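Local coordinates for uncharacterized protein DUF1470 (Jannaschia sp. CCS1, PDB 3H0N), which is of unknown function but joins an ABATE domain to a treble clef zinc finger and may act as a transcription regulator, at residues Glu8-Arg13 with Pro123-Ile128; Gly34-Glu39 with Gly62-Ala67; Thr87-Leu92 with Gly132-Ile137. All coordinates share one frame; numbering follows the deposited sequence.

Contact 1: Glu8-Arg13 with Pro123-Ile128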
ATOM      1  N   GLU A   8      -8.430  -3.480   2.366  1.00 12.39           N
ATOM      2  CA  GLU A   8      -7.061  -3.003   2.455  1.00 12.85           C
ATOM      3  C   GLU A   8      -6.167  -3.839   3.362  1.00 12.29           C
ATOM      4  O   GLU A   8      -4.946  -3.843   3.183  1.00 13.69           O
ATOM      5  CB  GLU A   8      -7.046  -1.530   2.945  1.00 13.70           C
ATOM      6  CG  GLU A   8      -7.537  -0.561   1.900  1.00 18.07           C
ATOM      7  CD  GLU A   8      -9.065  -0.507   1.731  1.00 21.32           C
ATOM      8  OE1 GLU A   8      -9.849  -1.016   2.581  1.00 18.97           O
ATOM      9  OE2 GLU A   8      -9.497   0.116   0.727  1.00 23.49           O
ATOM     10  N   ARG A   9      -6.762  -4.550   4.314  1.00 12.20           N
ATOM     11  CA  ARG A   9      -6.009  -5.423   5.221  1.00 10.90           C
ATOM     12  C   ARG A   9      -6.213  -6.901   4.898  1.00 11.45           C
ATOM     13  O   ARG A   9      -5.934  -7.766   5.746  1.00 10.73           O
ATOM     14  CB  ARG A   9      -6.363  -5.184   6.662  1.00 12.83           C
ATOM     15  CG  ARG A   9      -6.287  -3.789   7.085  1.00 21.29           C
ATOM     16  CD  ARG A   9      -4.933  -3.224   6.953  1.00 19.85           C
ATOM     17  NE  ARG A   9      -5.061  -1.791   7.241  1.00 23.06           N
ATOM     18  CZ  ARG A   9      -4.064  -0.909   7.275  1.00 32.24           C
ATOM     19  NH1 ARG A   9      -2.803  -1.286   7.074  1.00 30.94           N
ATOM     20  NH2 ARG A   9      -4.346   0.366   7.548  1.00 26.55           N
ATOM     21  N   THR A  10      -6.641  -7.228   3.690  1.00 10.67           N
ATOM     22  CA  THR A  10      -6.813  -8.620   3.276  1.00 10.68           C
ATOM     23  C   THR A  10      -5.567  -9.480   3.499  1.00 10.95           C
ATOM     24  O   THR A  10      -5.655 -10.605   4.029  1.00 10.27           O
ATOM     25  CB  THR A  10      -7.247  -8.683   1.800  1.00 10.77           C
ATOM     26  OG1 THR A  10      -8.535  -8.052   1.658  1.00 12.13           O
ATOM     27  CG2 THR A  10      -7.349 -10.133   1.337  1.00 12.63           C
ATOM     28  N   GLY A  11      -4.403  -9.018   3.060  1.00 10.87           N
ATOM     29  CA  GLY A  11      -3.207  -9.828   3.176  1.00 11.16           C
ATOM     30  C   GLY A  11      -2.855 -10.107   4.614  1.00 11.09           C
ATOM     31  O   GLY A  11      -2.496 -11.228   4.965  1.00 10.95           O
ATOM     32  N   LEU A  12      -2.961  -9.084   5.438  1.00 10.19           N
ATOM     33  CA  LEU A  12      -2.707  -9.268   6.876  1.00 10.64           C
ATOM     34  C   LEU A  12      -3.684 -10.245   7.490  1.00 11.52           C
ATOM     35  O   LEU A  12      -3.302 -11.196   8.231  1.00 11.79           O
ATOM     36  CB  LEU A  12      -2.766  -7.908   7.617  1.00 12.14           C
ATOM     37  CG  LEU A  12      -2.628  -7.920   9.142  1.00 10.60           C
ATOM     38  CD1 LEU A  12      -1.248  -8.477   9.546  1.00 12.16           C
ATOM     39  CD2 LEU A  12      -2.842  -6.510   9.693  1.00 10.87           C
ATOM     40  N   ARG A  13      -4.969 -10.062   7.199  1.00 10.69           N
ATOM     41  CA  ARG A  13      -6.014 -10.883   7.787  1.00 10.32           C
ATOM     42  C   ARG A  13      -5.903 -12.334   7.352  1.00 11.33           C
ATOM     43  O   ARG A  13      -5.974 -13.247   8.184  1.00 11.84           O
ATOM     44  CB  ARG A  13      -7.378 -10.342   7.361  1.00 11.11           C
ATOM     45  CG  ARG A  13      -8.565 -11.139   7.843  1.00 13.58           C
ATOM     46  CD  ARG A  13      -9.894 -10.540   7.431  1.00 14.43           C
ATOM     47  NE  ARG A  13     -10.146 -10.429   5.999  1.00 16.11           N
ATOM     48  CZ  ARG A  13      -9.999  -9.315   5.231  1.00 11.93           C
ATOM     49  NH1 ARG A  13      -9.500  -8.171   5.676  1.00 15.23           N
ATOM     50  NH2 ARG A  13     -10.356  -9.399   3.958  1.00 19.18           N
ATOM     51  N   PRO A 123       0.282 -18.708  -6.011  1.00 10.48           N
ATOM     52  CA  PRO A 123       1.152 -17.527  -6.165  1.00 11.80           C
ATOM     53  C   PRO A 123       0.477 -16.197  -5.863  1.00 10.29           C
ATOM     54  O   PRO A 123       1.089 -15.328  -5.253  1.00  9.37           O
ATOM     55  CB  PRO A 123       1.591 -17.627  -7.623  1.00 10.40           C
ATOM     56  CG  PRO A 123       1.631 -19.092  -7.874  1.00 11.52           C
ATOM     57  CD  PRO A 123       0.402 -19.621  -7.172  1.00  9.74           C
HETATM   58  N   MSE A 124      -0.783 -16.040  -6.267  0.50  9.86           N
HETATM   59  CA  MSE A 124      -1.529 -14.813  -5.977  0.50  9.95           C
HETATM   60  C   MSE A 124      -1.631 -14.572  -4.472  0.50  9.38           C
HETATM   61  O   MSE A 124      -1.349 -13.470  -3.983  0.50  7.61           O
HETATM   62  CB  MSE A 124      -2.950 -14.839  -6.579  0.50 10.13           C
HETATM   63  CG  MSE A 124      -3.938 -13.857  -5.950  0.50  8.15           C
HETATM   64 SE   MSE A 124      -5.732 -14.259  -6.644  0.37 13.45          SE
HETATM   65  CE  MSE A 124      -6.828 -13.122  -5.556  0.50 16.93           C
ATOM     66  N   TRP A 125      -2.079 -15.596  -3.750  1.00 10.15           N
ATOM     67  CA  TRP A 125      -2.269 -15.456  -2.293  1.00  9.18           C
ATOM     68  C   TRP A 125      -0.943 -15.312  -1.567  1.00  8.44           C
ATOM     69  O   TRP A 125      -0.884 -14.575  -0.591  1.00  9.25           O
ATOM     70  CB  TRP A 125      -3.175 -16.569  -1.749  1.00 10.17           C
ATOM     71  CG  TRP A 125      -4.604 -16.261  -2.074  1.00  8.73           C
ATOM     72  CD1 TRP A 125      -5.350 -16.798  -3.052  1.00 11.33           C
ATOM     73  CD2 TRP A 125      -5.373 -15.212  -1.486  1.00  8.79           C
ATOM     74  NE1 TRP A 125      -6.595 -16.173  -3.092  1.00 13.78           N
ATOM     75  CE2 TRP A 125      -6.620 -15.187  -2.143  1.00 12.88           C
ATOM     76  CE3 TRP A 125      -5.131 -14.303  -0.457  1.00 10.65           C
ATOM     77  CZ2 TRP A 125      -7.625 -14.264  -1.809  1.00 13.60           C
ATOM     78  CZ3 TRP A 125      -6.130 -13.394  -0.138  1.00 12.85           C
ATOM     79  CH2 TRP A 125      -7.341 -13.380  -0.801  1.00 14.94           C
ATOM     80  N   THR A 126       0.125 -15.907  -2.082  1.00  8.52           N
ATOM     81  CA  THR A 126       1.452 -15.690  -1.544  1.00  9.90           C
ATOM     82  C   THR A 126       1.839 -14.232  -1.662  1.00 10.64           C
ATOM     83  O   THR A 126       2.312 -13.628  -0.686  1.00 10.17           O
ATOM     84  CB  THR A 126       2.490 -16.590  -2.222  1.00  8.54           C
ATOM     85  OG1 THR A 126       2.114 -17.957  -2.024  1.00 10.36           O
ATOM     86  CG2 THR A 126       3.866 -16.360  -1.604  1.00 11.47           C
ATOM     87  N   ALA A 127       1.639 -13.621  -2.826  1.00  8.89           N
ATOM     88  CA  ALA A 127       1.954 -12.211  -3.009  1.00  9.83           C
ATOM     89  C   ALA A 127       1.110 -11.306  -2.152  1.00  8.68           C
ATOM     90  O   ALA A 127       1.621 -10.314  -1.593  1.00 10.05           O
ATOM     91  CB  ALA A 127       1.783 -11.837  -4.516  1.00 10.57           C
ATOM     92  N   ILE A 128      -0.185 -11.594  -2.060  1.00  8.35           N
ATOM     93  CA  ILE A 128      -1.093 -10.771  -1.269  1.00 10.17           C
ATOM     94  C   ILE A 128      -0.681 -10.801   0.194  1.00  8.72           C
ATOM     95  O   ILE A 128      -0.604  -9.760   0.878  1.00  9.53           O
ATOM     96  CB  ILE A 128      -2.535 -11.253  -1.420  1.00  9.46           C
ATOM     97  CG1 ILE A 128      -3.049 -10.952  -2.854  1.00  9.17           C
ATOM     98  CG2 ILE A 128      -3.486 -10.544  -0.439  1.00 10.32           C
ATOM     99  CD1 ILE A 128      -4.380 -11.631  -3.188  1.00 10.28           C
TER
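Trp125 and Thr10 meet at the rim of an indole, and following the tryptophan outward from its backbone shows how one large side chain can serve several neighbours at once. CB, next to the backbone, touches the rim of the Phe63 ring at CE1. CG is anti to the carbonyl carbon (chi1 -77°) and lies beside the backbone N, and Ile128, one turn on, lays CD1 against one face, 3.8 Å above the plane of the Trp125 ring. On the five-membered side NE1 gives its hydrogen to Ser51 OG, which satisfies the buried polar atom. At the far end of the benzo ring, Trp125 CZ3 comes 3.8 Å from Thr10 CG2, a methyl lying at the ring edge in its plane; Thr10 OG1 is engaged instead by the carbonyl of Tyr7. Beside this pair the backbones close in. Gly11 CA makes a C-H...O contact of 3.5 Å with Ile128 O, and a CB on Gly11 would collide with that oxygen. Ile128 CG2 covers the same glycine, 3.7 Å from Gly11 CA. The start of helix 10-22 thus lies on helix 121-138, with Leu45 and helix 49-54 meeting the indole and helix 58-78 touching the base of the side chain.

Contact 2: Gly34-Glu39 with Gly62-Ala67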
ATOM      1  N   GLY A  34      -3.157 -28.851  13.243  1.00  9.53           N
ATOM      2  CA  GLY A  34      -2.853 -28.103  12.039  1.00  9.13           C
ATOM      3  C   GLY A  34      -3.112 -28.873  10.761  1.00  8.33           C
ATOM      4  O   GLY A  34      -3.844 -29.859  10.751  1.00  9.78           O
ATOM      5  N   GLY A  35      -2.479 -28.400   9.686  1.00  8.60           N
ATOM      6  CA  GLY A  35      -2.816 -28.797   8.327  1.00  8.07           C
ATOM      7  C   GLY A  35      -4.073 -28.079   7.946  1.00  9.73           C
ATOM      8  O   GLY A  35      -4.580 -27.242   8.685  1.00  9.31           O
ATOM      9  N   CYS A  36      -4.584 -28.390   6.753  1.00 10.34           N
ATOM     10  CA  CYS A  36      -5.890 -27.928   6.354  1.00 11.33           C
ATOM     11  C   CYS A  36      -6.521 -28.823   5.322  1.00 10.52           C
ATOM     12  O   CYS A  36      -5.888 -29.707   4.759  1.00 12.11           O
ATOM     13  CB  CYS A  36      -5.927 -26.478   5.913  1.00 16.45           C
ATOM     14  SG  CYS A  36      -5.335 -26.082   4.314  1.00 19.14           S
ATOM     15  N   VAL A  37      -7.804 -28.590   5.137  1.00 11.93           N
ATOM     16  CA  VAL A  37      -8.591 -29.247   4.105  1.00 10.71           C
ATOM     17  C   VAL A  37      -9.236 -28.168   3.234  1.00 11.46           C
ATOM     18  O   VAL A  37      -9.258 -26.950   3.550  1.00 10.17           O
ATOM     19  CB  VAL A  37      -9.685 -30.168   4.740  1.00 11.67           C
ATOM     20  CG1 VAL A  37      -9.055 -31.358   5.452  1.00 16.35           C
ATOM     21  CG2 VAL A  37     -10.595 -29.380   5.714  1.00 11.45           C
ATOM     22  N   ILE A  38      -9.764 -28.583   2.095  1.00 10.68           N
ATOM     23  CA  ILE A  38     -10.293 -27.599   1.152  0.50 11.14           C
ATOM     24  C   ILE A  38     -11.411 -26.750   1.763  1.00 10.30           C
ATOM     25  O   ILE A  38     -11.547 -25.551   1.433  1.00 10.73           O
ATOM     26  CB  ILE A  38     -10.740 -28.212  -0.203  0.50 11.62           C
ATOM     27  CG1 ILE A  38     -10.592 -27.158  -1.307  0.50  7.80           C
ATOM     28  CG2 ILE A  38     -12.164 -28.732  -0.119  0.50  9.81           C
ATOM     29  CD1 ILE A  38     -11.313 -27.474  -2.617  0.50  8.44           C
ATOM     30  N   GLU A  39     -12.199 -27.313   2.680  1.00 11.81           N
ATOM     31  CA  GLU A  39     -13.240 -26.512   3.348  1.00 13.26           C
ATOM     32  C   GLU A  39     -12.679 -25.297   4.117  1.00 10.75           C
ATOM     33  O   GLU A  39     -13.305 -24.226   4.162  1.00 10.28           O
ATOM     34  CB  GLU A  39     -14.050 -27.392   4.315  1.00 12.92           C
ATOM     35  CG  GLU A  39     -14.961 -28.404   3.629  1.00 17.08           C
ATOM     36  CD  GLU A  39     -14.277 -29.714   3.223  1.00 24.27           C
ATOM     37  OE1 GLU A  39     -13.066 -29.908   3.448  1.00 14.86           O
ATOM     38  OE2 GLU A  39     -14.986 -30.575   2.651  1.00 33.01           O
ATOM     39  N   GLY A  62      -0.096 -26.260  -1.255  1.00 11.17           N
ATOM     40  CA  GLY A  62       0.464 -24.944  -1.425  1.00 11.24           C
ATOM     41  C   GLY A  62       0.134 -24.012  -0.270  1.00  9.74           C
ATOM     42  O   GLY A  62       0.980 -23.217   0.180  1.00 10.90           O
ATOM     43  N   PHE A  63      -1.114 -24.061   0.216  1.00  9.80           N
ATOM     44  CA  PHE A  63      -1.485 -23.245   1.356  1.00 10.41           C
ATOM     45  C   PHE A  63      -0.820 -23.705   2.667  1.00  9.88           C
ATOM     46  O   PHE A  63      -0.503 -22.862   3.496  1.00 11.45           O
ATOM     47  CB  PHE A  63      -3.011 -23.134   1.468  1.00  9.90           C
ATOM     48  CG  PHE A  63      -3.581 -22.088   0.590  1.00  9.64           C
ATOM     49  CD1 PHE A  63      -3.608 -20.768   0.998  1.00 11.48           C
ATOM     50  CD2 PHE A  63      -4.051 -22.393  -0.656  1.00  9.97           C
ATOM     51  CE1 PHE A  63      -4.137 -19.774   0.154  1.00 12.50           C
ATOM     52  CE2 PHE A  63      -4.577 -21.405  -1.477  1.00 12.41           C
ATOM     53  CZ  PHE A  63      -4.601 -20.103  -1.043  1.00 12.08           C
ATOM     54  N   VAL A  64      -0.633 -25.006   2.832  1.00 10.61           N
ATOM     55  CA  VAL A  64       0.120 -25.492   4.012  1.00 10.49           C
ATOM     56  C   VAL A  64       1.551 -24.953   3.988  1.00 11.14           C
ATOM     57  O   VAL A  64       2.065 -24.498   5.021  1.00 11.86           O
ATOM     58  CB  VAL A  64       0.049 -27.041   4.102  1.00 11.10           C
ATOM     59  CG1 VAL A  64       1.080 -27.587   5.153  1.00 14.71           C
ATOM     60  CG2 VAL A  64      -1.372 -27.446   4.472  1.00 14.16           C
ATOM     61  N   GLU A  65       2.197 -24.980   2.820  1.00 10.02           N
ATOM     62  CA  GLU A  65       3.539 -24.438   2.701  1.00 11.03           C
ATOM     63  C   GLU A  65       3.578 -22.933   2.921  1.00 11.65           C
ATOM     64  O   GLU A  65       4.462 -22.408   3.615  1.00 12.64           O
ATOM     65  CB  GLU A  65       4.145 -24.789   1.360  1.00 13.26           C
ATOM     66  CG  GLU A  65       5.556 -24.239   1.110  1.00 20.05           C
ATOM     67  CD  GLU A  65       6.670 -24.661   2.105  1.00 27.80           C
ATOM     68  OE1 GLU A  65       6.466 -25.509   3.013  1.00 27.21           O
ATOM     69  OE2 GLU A  65       7.794 -24.118   1.943  1.00 32.57           O
ATOM     70  N   LEU A  66       2.601 -22.229   2.355  1.00  9.76           N
ATOM     71  CA  LEU A  66       2.498 -20.776   2.579  1.00 11.02           C
ATOM     72  C   LEU A  66       2.365 -20.483   4.075  1.00 11.36           C
ATOM     73  O   LEU A  66       3.030 -19.598   4.604  1.00 11.88           O
ATOM     74  CB  LEU A  66       1.327 -20.185   1.787  1.00  9.87           C
ATOM     75  CG  LEU A  66       1.107 -18.698   1.981  1.00 10.68           C
ATOM     76  CD1 LEU A  66       2.351 -17.856   1.634  1.00 11.38           C
ATOM     77  CD2 LEU A  66      -0.108 -18.257   1.144  1.00 12.27           C
ATOM     78  N   ALA A  67       1.506 -21.248   4.755  1.00 10.79           N
ATOM     79  CA  ALA A  67       1.308 -21.088   6.192  1.00 11.38           C
ATOM     80  C   ALA A  67       2.621 -21.224   6.963  1.00 10.49           C
ATOM     81  O   ALA A  67       2.867 -20.465   7.895  1.00 12.22           O
ATOM     82  CB  ALA A  67       0.301 -22.065   6.709  1.00 11.49           C
TER
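Val64 presents a single methyl, CG2, to the chain at Gly35 and Cys36, a small contact in which a loop passes a helix on one methyl. Val64 CG2 lies 4.1 Å from Cys36 N and 4.2 Å from Cys36 SG, while Gly35 CA stands 4.3 Å from the same Val64 CG2. No hydrogen bond crosses; this is van der Waals packing of modest extent near the protein surface. The valine torsion selects the methyl: CG1 lies anti to the backbone N (chi1 168°), leaving CG2 beside that nitrogen to face the passing loop. On the loop side, the CB of Cys36 points toward the helix, and SG and the backbone N of this one residue both meet the valine methyl.

The next shell fixes both partners. Gly35 is tied by backbone hydrogen bonding to Ala22 in helix 10-22, and Cys36 also packs on Ile21 of that helix and on Leu41 of helix 38-44. Val37 is the N-cap residue of helix 38-44, and its N-H is bonded to Asp40 OD2. On the other side, Phe63 and Leu66 send their side chains inward: Phe63 packs on Leu41, Leu45, Leu121 and Val122, and Leu66 on Leu18 and Thr126. Ala67 adds contacts with Leu18 and Ala22.

Helix 58-78 is therefore packed on helices 10-22 and 121-138 through Phe63, Leu66 and Ala67, while the extended residues that lead into helix 38-44 pass by Val64. Such a linker, bonded to one helix by its backbone, packed on a second and running into the N terminus of a third, is here a piece of the mainly helical ABATE domain.

Contact 3: Thr87-Leu92 with Gly132-Ile137; sequences TALNHL and GLAREI
Between segments 87-92 and 132-137 the nearest CA atoms are those of Leu89 and Ala134, 6.8 Å apart. The axes of the two segments approach to 10.2 Å and run nearer antiparallel than parallel, at 135° between their N-to-C directions. At that separation the reach has to come from a side chain, and Leu89 supplies it. Leu89 has CG anti to its carbonyl carbon (chi1 -66°), which sends the two methyls across the gap. Leu89 CD1 enters among Leu133, Ala134 and Ile137: it meets Ile137 CD1 tip to tip at 3.6 Å, and it sits 4.0 Å from both Leu133 CB and Ala134 N. Leu89 CD2 turns to Leu133 CD1, 4.1 Å away, the two leucine side chains crossing at about a right angle. With Ala130 also touching Leu89, the leucine is a knob in the hole formed by four residues of helix 121-138. An alanine here is likely to open a gap in that hole, leaving Ile137 CD1 without its facing partner and the helices poorly keyed. Leu102 of the second subunit packs on both Leu89 and Ala134, and its N-H is bonded to Asn90 OD1. With no hydrogen bond between the two segments, their cohesion rests on shape and on apolar burial, part of which the dimer partner supplies.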
ATOM      1  N   THR A  87      13.791 -10.641   4.911  1.00 11.44           N
ATOM      2  CA  THR A  87      14.488 -11.458   3.912  1.00 11.66           C
ATOM      3  C   THR A  87      13.530 -12.447   3.293  1.00 11.83           C
ATOM      4  O   THR A  87      13.458 -12.595   2.066  1.00 12.56           O
ATOM      5  CB  THR A  87      15.691 -12.163   4.555  1.00 13.46           C
ATOM      6  OG1 THR A  87      16.581 -11.131   5.006  1.00 15.15           O
ATOM      7  CG2 THR A  87      16.388 -13.137   3.559  1.00 15.59           C
ATOM      8  N   ALA A  88      12.737 -13.083   4.141  1.00 11.69           N
ATOM      9  CA  ALA A  88      11.778 -14.087   3.655  1.00 13.79           C
ATOM     10  C   ALA A  88      10.659 -13.448   2.844  1.00 12.76           C
ATOM     11  O   ALA A  88      10.311 -13.924   1.757  1.00 13.02           O
ATOM     12  CB  ALA A  88      11.199 -14.846   4.811  1.00 14.40           C
ATOM     13  N   LEU A  89      10.114 -12.332   3.313  1.00 10.73           N
ATOM     14  CA  LEU A  89       9.031 -11.686   2.573  1.00 11.51           C
ATOM     15  C   LEU A  89       9.510 -11.137   1.222  1.00 10.98           C
ATOM     16  O   LEU A  89       8.821 -11.263   0.210  1.00 11.07           O
ATOM     17  CB  LEU A  89       8.414 -10.573   3.421  1.00 12.11           C
ATOM     18  CG  LEU A  89       7.685 -11.030   4.695  1.00  9.49           C
ATOM     19  CD1 LEU A  89       7.390  -9.857   5.612  1.00 12.61           C
ATOM     20  CD2 LEU A  89       6.387 -11.796   4.369  1.00 12.23           C
ATOM     21  N   ASN A  90      10.720 -10.587   1.188  1.00 11.55           N
ATOM     22  CA  ASN A  90      11.290 -10.071  -0.071  1.00 10.97           C
ATOM     23  C   ASN A  90      11.445 -11.164  -1.093  1.00 12.47           C
ATOM     24  O   ASN A  90      11.200 -10.954  -2.272  1.00 13.18           O
ATOM     25  CB  ASN A  90      12.623  -9.370   0.162  1.00 10.74           C
ATOM     26  CG  ASN A  90      12.475  -8.017   0.779  1.00  8.88           C
ATOM     27  OD1 ASN A  90      11.383  -7.437   0.771  1.00 10.75           O
ATOM     28  ND2 ASN A  90      13.596  -7.446   1.231  1.00 10.81           N
ATOM     29  N   HIS A  91      11.825 -12.337  -0.645  0.50 11.95           N
ATOM     30  CA  HIS A  91      11.993 -13.440  -1.559  0.50 11.76           C
ATOM     31  C   HIS A  91      10.657 -13.909  -2.121  0.50 11.21           C
ATOM     32  O   HIS A  91      10.572 -14.244  -3.301  0.50 13.58           O
ATOM     33  CB  HIS A  91      12.691 -14.589  -0.870  0.50 11.96           C
ATOM     34  CG  HIS A  91      12.815 -15.807  -1.725  0.50 12.69           C
ATOM     35  ND1 HIS A  91      12.083 -16.948  -1.492  0.50 16.86           N
ATOM     36  CD2 HIS A  91      13.573 -16.058  -2.816  0.50 15.40           C
ATOM     37  CE1 HIS A  91      12.402 -17.860  -2.395  0.50 13.17           C
ATOM     38  NE2 HIS A  91      13.301 -17.345  -3.208  0.50 16.39           N
ATOM     39  N   LEU A  92       9.617 -13.912  -1.292  1.00 12.18           N
ATOM     40  CA  LEU A  92       8.268 -14.254  -1.782  1.00 12.32           C
ATOM     41  C   LEU A  92       7.745 -13.253  -2.813  1.00 12.07           C
ATOM     42  O   LEU A  92       7.117 -13.652  -3.799  1.00 11.77           O
ATOM     43  CB  LEU A  92       7.278 -14.408  -0.631  1.00 12.38           C
ATOM     44  CG  LEU A  92       7.592 -15.528   0.345  1.00 12.44           C
ATOM     45  CD1 LEU A  92       6.619 -15.392   1.476  1.00 16.85           C
ATOM     46  CD2 LEU A  92       7.507 -16.883  -0.376  1.00 14.15           C
ATOM     47  N   GLY A 132       1.026  -7.808   2.467  1.00  9.04           N
ATOM     48  CA  GLY A 132       0.262  -7.348   3.642  1.00 10.45           C
ATOM     49  C   GLY A 132       1.127  -7.309   4.891  1.00  9.14           C
ATOM     50  O   GLY A 132       1.120  -6.337   5.674  1.00  9.82           O
ATOM     51  N   LEU A 133       1.913  -8.360   5.079  1.00  9.64           N
ATOM     52  CA  LEU A 133       2.851  -8.367   6.210  1.00  9.18           C
ATOM     53  C   LEU A 133       3.941  -7.331   6.040  1.00  9.85           C
ATOM     54  O   LEU A 133       4.291  -6.607   6.978  1.00  9.29           O
ATOM     55  CB  LEU A 133       3.456  -9.742   6.445  1.00  9.57           C
ATOM     56  CG  LEU A 133       2.465 -10.801   6.843  1.00 10.01           C
ATOM     57  CD1 LEU A 133       3.203 -12.137   6.972  1.00 12.41           C
ATOM     58  CD2 LEU A 133       1.685 -10.475   8.095  1.00 11.60           C
ATOM     59  N   ALA A 134       4.498  -7.241   4.834  1.00  8.62           N
ATOM     60  CA  ALA A 134       5.543  -6.249   4.538  1.00  9.16           C
ATOM     61  C   ALA A 134       5.069  -4.824   4.830  1.00  8.46           C
ATOM     62  O   ALA A 134       5.826  -3.987   5.335  1.00  9.98           O
ATOM     63  CB  ALA A 134       6.071  -6.380   3.092  1.00 10.09           C
ATOM     64  N   ARG A 135       3.835  -4.541   4.451  1.00  9.31           N
ATOM     65  CA  ARG A 135       3.285  -3.205   4.648  1.00  9.69           C
ATOM     66  C   ARG A 135       3.240  -2.818   6.103  1.00  9.29           C
ATOM     67  O   ARG A 135       3.509  -1.693   6.500  1.00  9.84           O
ATOM     68  CB  ARG A 135       1.923  -3.099   3.981  1.00  9.40           C
ATOM     69  CG  ARG A 135       1.458  -1.670   3.877  1.00 12.04           C
ATOM     70  CD  ARG A 135       0.015  -1.530   3.537  1.00 13.96           C
ATOM     71  NE  ARG A 135      -0.485  -2.495   2.590  1.00 12.16           N
ATOM     72  CZ  ARG A 135      -1.754  -2.891   2.568  1.00 12.01           C
ATOM     73  NH1 ARG A 135      -2.643  -2.341   3.353  1.00 12.77           N
ATOM     74  NH2 ARG A 135      -2.129  -3.832   1.730  1.00 12.58           N
ATOM     75  N   GLU A 136       2.870  -3.778   6.956  1.00 10.34           N
ATOM     76  CA  GLU A 136       2.825  -3.484   8.383  1.00  9.71           C
ATOM     77  C   GLU A 136       4.211  -3.255   8.999  1.00  8.73           C
ATOM     78  O   GLU A 136       4.347  -2.469   9.931  1.00 10.48           O
ATOM     79  CB  GLU A 136       2.092  -4.587   9.153  1.00 10.06           C
ATOM     80  CG  GLU A 136       0.620  -4.781   8.772  1.00 11.46           C
ATOM     81  CD  GLU A 136      -0.220  -3.539   8.795  1.00 12.61           C
ATOM     82  OE1 GLU A 136       0.113  -2.598   9.554  1.00 13.06           O
ATOM     83  OE2 GLU A 136      -1.215  -3.504   8.016  1.00 14.31           O
ATOM     84  N   ILE A 137       5.241  -3.916   8.459  1.00  9.54           N
ATOM     85  CA  ILE A 137       6.610  -3.640   8.863  1.00  9.79           C
ATOM     86  C   ILE A 137       6.953  -2.189   8.451  1.00  9.05           C
ATOM     87  O   ILE A 137       7.466  -1.408   9.234  1.00  9.37           O
ATOM     88  CB  ILE A 137       7.595  -4.637   8.224  1.00 10.23           C
ATOM     89  CG1 ILE A 137       7.325  -6.086   8.699  1.00 10.77           C
ATOM     90  CG2 ILE A 137       9.053  -4.215   8.448  1.00  9.98           C
ATOM     91  CD1 ILE A 137       8.092  -7.150   7.889  1.00 10.59           C
TER

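From the N terminus, the beginning of helix 10-22 opens the loop that contact 1 closes at 123-128. Contact 2 is nested inside it, bringing helix 58-78 back to the linker before helix 38-44. Contact 3 opens only after contact 2 has closed, and its second segment lies beyond that of contact 1, so these two cross. Helix 121-138 serves both: at its earlier turns it receives the N-terminal helix, at its later ones helix 82-95. The crossing is bonded as well as packed, since Arg9 forms a salt bridge with Glu136. Contacts 1 and 2 pack against each other where helices 58-78 and 121-138 meet, whereas contacts 2 and 3 do not meet directly.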